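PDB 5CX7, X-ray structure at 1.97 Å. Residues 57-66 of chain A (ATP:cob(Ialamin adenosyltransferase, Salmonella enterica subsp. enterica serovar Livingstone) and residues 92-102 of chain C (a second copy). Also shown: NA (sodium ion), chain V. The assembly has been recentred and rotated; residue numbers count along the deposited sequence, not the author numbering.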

# COMPACT_ATOMS: atom_id res chain seq x y z
N LEU A 57 -11.13 8.70 -16.27
CA LEU A 57 -9.92 8.55 -15.40
C LEU A 57 -9.63 7.09 -15.01
O LEU A 57 -8.42 6.75 -14.89
N VAL A 58 -10.68 6.30 -14.73
CA VAL A 58 -10.48 4.90 -14.27
C VAL A 58 -9.72 4.10 -15.30
O VAL A 58 -9.01 3.18 -14.96
N SER A 59 -9.87 4.48 -16.58
CA SER A 59 -9.24 3.78 -17.64
C SER A 59 -7.69 3.79 -17.63
O SER A 59 -7.08 2.87 -18.15
N SER A 60 -7.10 4.83 -17.03
CA SER A 60 -5.64 4.91 -16.84
C SER A 60 -5.13 3.75 -16.00
O SER A 60 -3.99 3.32 -16.16
N GLU A 61 -6.01 3.24 -15.09
CA GLU A 61 -5.62 2.06 -14.32
C GLU A 61 -6.13 0.77 -14.98
O GLU A 61 -5.40 -0.23 -14.96
N LEU A 62 -7.37 0.78 -15.50
CA LEU A 62 -7.97 -0.44 -16.02
C LEU A 62 -7.24 -0.98 -17.26
O LEU A 62 -7.12 -2.18 -17.38
N ALA A 63 -6.85 -0.08 -18.18
CA ALA A 63 -6.31 -0.58 -19.40
C ALA A 63 -4.99 -1.36 -19.19
O ALA A 63 -4.86 -2.50 -19.66
N PRO A 64 -4.00 -0.77 -18.52
CA PRO A 64 -2.80 -1.58 -18.25
C PRO A 64 -3.07 -2.82 -17.44
O PRO A 64 -2.39 -3.87 -17.64
N LYS A 65 -3.98 -2.76 -16.47
CA LYS A 65 -4.31 -3.99 -15.75
C LYS A 65 -4.91 -5.06 -16.63
O LYS A 65 -4.66 -6.26 -16.42
N LYS A 66 -5.79 -4.68 -17.51
CA LYS A 66 -6.39 -5.66 -18.46
C LYS A 66 -5.28 -6.33 -19.31
O LYS A 66 -5.26 -7.55 -19.54
N GLY C 92 -16.69 -6.82 -9.65
CA GLY C 92 -15.35 -6.71 -9.20
C GLY C 92 -14.63 -5.35 -9.27
O GLY C 92 -13.53 -5.22 -8.78
N LEU C 93 -15.27 -4.36 -9.84
CA LEU C 93 -14.68 -3.06 -10.09
C LEU C 93 -14.07 -2.43 -8.89
O LEU C 93 -12.99 -1.87 -8.99
N GLU C 94 -14.75 -2.52 -7.75
CA GLU C 94 -14.25 -1.92 -6.52
C GLU C 94 -12.92 -2.48 -6.05
O GLU C 94 -12.12 -1.76 -5.51
N SER C 95 -12.66 -3.75 -6.32
CA SER C 95 -11.37 -4.32 -6.10
C SER C 95 -10.37 -3.98 -7.17
O SER C 95 -9.15 -3.79 -6.86
N HIS C 96 -10.81 -4.00 -8.42
CA HIS C 96 -9.87 -3.66 -9.57
C HIS C 96 -9.23 -2.30 -9.40
O HIS C 96 -8.10 -2.12 -9.75
N LEU C 97 -9.98 -1.34 -8.85
CA LEU C 97 -9.51 -0.05 -8.58
C LEU C 97 -9.00 0.20 -7.14
O LEU C 97 -8.92 1.36 -6.73
N GLN C 98 -8.81 -0.88 -6.36
CA GLN C 98 -8.17 -0.84 -5.06
C GLN C 98 -8.91 0.12 -4.10
O GLN C 98 -8.31 0.86 -3.34
N GLY C 99 -10.21 0.04 -4.13
CA GLY C 99 -11.06 0.80 -3.23
C GLY C 99 -11.24 2.26 -3.61
O GLY C 99 -11.91 2.98 -2.86
N LYS C 100 -10.78 2.71 -4.77
CA LYS C 100 -10.95 4.16 -5.12
C LYS C 100 -12.33 4.54 -5.56
O LYS C 100 -12.68 5.71 -5.49
N VAL C 101 -13.13 3.56 -6.03
CA VAL C 101 -14.48 3.79 -6.45
C VAL C 101 -15.50 3.29 -5.41
O VAL C 101 -15.27 2.24 -4.82
N VAL C 102 -16.52 4.09 -5.15
CA VAL C 102 -17.66 3.73 -4.27
C VAL C 102 -18.88 3.67 -5.15
O VAL C 102 -19.14 4.55 -6.01

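Leu C97, the first residue to leave helical geometry after the short helix of chain C, forms the apolar centre of the contact. Its CA-to-CB bond points sideways, but the m,t rotamer (chi1 -65°, chi2 174°) brings its methyls up to chain A. CD1 of Leu C97 lies 3.6 Å from CG1 of Val A58, whose CB points toward chain C with chi1 m, while CD2 of Leu C97 meets CD2 of Leu A62 at 3.8 Å. Val A58 and Leu A62 are four residues apart, with N of Leu A62 bonded to O of Val A58, so both can close on the same leucine. Leu A62, also m,t, starts out sideways and comes nearer at its tip: CD2 packs against CB of His C96 at 4.0 Å, and both methyls lie near CD1 of Leu C93 (t,p), with CD1 of Leu A62 closest at 4.2 Å. The imidazole of His C96 leads away from chain A. Val C101 (m) adds a looser contact, its CG1 4.2 Å from CG1 of Val A58.

Glu A61 carries the contact into its polar edge. Extended (t,t), it lays CD of Glu A61 3.8 Å from CD2 of Leu C97 and presents its carboxylate to the type I' turn Leu C97–Lys C100. OE1 of Glu A61 forms a salt bridge with NZ of Lys C100 (2.6 Å), which curls back through m,t,m,m and also donates to O of Leu C97 (3.1 Å). OE2 of Glu A61 accepts a hydrogen bond from NE2 of Gln C98 (2.6 Å) and forms a salt bridge with NZ of Lys A65 (2.7 Å), one turn along its own helix. Lys A65, m then fully extended, also donates from NZ to O of His C96 (2.7 Å), tying the carboxylate to the end of the chain C helix. Away from this contact, a sodium ion is bound by OE2 of Glu C94 (2.6 Å), OG of Ser C95 (2.8 Å) and one atom from elsewhere in the structure.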

# COMPACT_ATOMS: atom_id res chain seq x y z
CB LEU A 57 -9.97 9.40 -14.13
CG LEU A 57 -10.03 10.93 -14.21
CD1 LEU A 57 -9.99 11.52 -12.81
CD2 LEU A 57 -8.82 11.44 -15.01
CB VAL A 58 -11.76 4.17 -13.89
CG1 VAL A 58 -12.37 4.79 -12.64
CG2 VAL A 58 -12.76 4.09 -15.07
CB SER A 59 -9.79 4.31 -18.97
OG SER A 59 -11.19 4.09 -18.96
CB SER A 60 -5.26 6.25 -16.20
OG SER A 60 -5.51 7.27 -17.13
CB GLU A 61 -6.15 2.25 -12.88
CG GLU A 61 -5.84 1.12 -11.90
CD GLU A 61 -6.03 1.53 -10.43
OE1 GLU A 61 -6.26 2.77 -10.11
OE2 GLU A 61 -5.96 0.65 -9.54
CB LEU A 62 -9.44 -0.28 -16.24
CG LEU A 62 -10.35 -0.05 -15.00
CD1 LEU A 62 -11.71 0.29 -15.45
CD2 LEU A 62 -10.36 -1.22 -14.06
CB ALA A 63 -6.21 0.46 -20.49
CB PRO A 64 -1.90 -0.64 -17.43
CG PRO A 64 -2.48 0.71 -17.56
CD PRO A 64 -3.92 0.57 -17.91
CB LYS A 65 -5.24 -3.67 -14.53
CG LYS A 65 -4.52 -2.93 -13.45
CD LYS A 65 -5.42 -2.59 -12.28
CE LYS A 65 -4.56 -2.17 -11.09
NZ LYS A 65 -5.41 -1.98 -9.90
CB LYS A 66 -7.40 -5.04 -19.39
CG LYS A 66 -8.73 -4.69 -18.74
CD LYS A 66 -9.70 -4.15 -19.72
CE LYS A 66 -10.85 -3.47 -19.04
NZ LYS A 66 -11.81 -2.92 -20.08
CB LEU C 93 -15.76 -2.11 -10.68
CG LEU C 93 -15.25 -0.74 -11.13
CD1 LEU C 93 -14.40 -0.88 -12.39
CD2 LEU C 93 -16.42 0.17 -11.36
CB GLU C 94 -15.33 -1.98 -5.38
CG GLU C 94 -15.63 -3.36 -4.84
CD GLU C 94 -16.49 -4.26 -5.73
OE1 GLU C 94 -17.15 -3.80 -6.68
OE2 GLU C 94 -16.45 -5.50 -5.44
CB SER C 95 -11.46 -5.85 -5.99
OG SER C 95 -12.28 -6.19 -4.90
CB HIS C 96 -10.57 -3.66 -10.87
CG HIS C 96 -11.30 -4.92 -11.19
ND1 HIS C 96 -12.48 -4.92 -11.88
CD2 HIS C 96 -11.05 -6.20 -10.88
CE1 HIS C 96 -12.90 -6.17 -12.03
NE2 HIS C 96 -12.05 -6.96 -11.41
CB LEU C 97 -10.64 0.94 -8.98
CG LEU C 97 -10.90 0.88 -10.50
CD1 LEU C 97 -12.08 1.70 -10.85
CD2 LEU C 97 -9.68 1.34 -11.29
CB GLN C 98 -6.70 -0.37 -5.18
CG GLN C 98 -5.84 -1.01 -6.23
CD GLN C 98 -4.48 -0.31 -6.40
OE1 GLN C 98 -3.60 -0.44 -5.56
NE2 GLN C 98 -4.32 0.42 -7.51
CB LYS C 100 -9.95 4.55 -6.18
CG LYS C 100 -8.54 4.58 -5.61
CD LYS C 100 -7.61 5.32 -6.53
CE LYS C 100 -7.41 4.59 -7.81
NZ LYS C 100 -6.66 3.34 -7.57
CB VAL C 101 -14.84 3.21 -7.81
CG1 VAL C 101 -13.99 3.91 -8.87
CG2 VAL C 101 -14.73 1.71 -7.87
CB VAL C 102 -17.81 4.76 -3.16
CG1 VAL C 102 -19.13 4.54 -2.41
CG2 VAL C 102 -16.64 4.71 -2.21
NA NA V . -14.70 -7.39 -5.40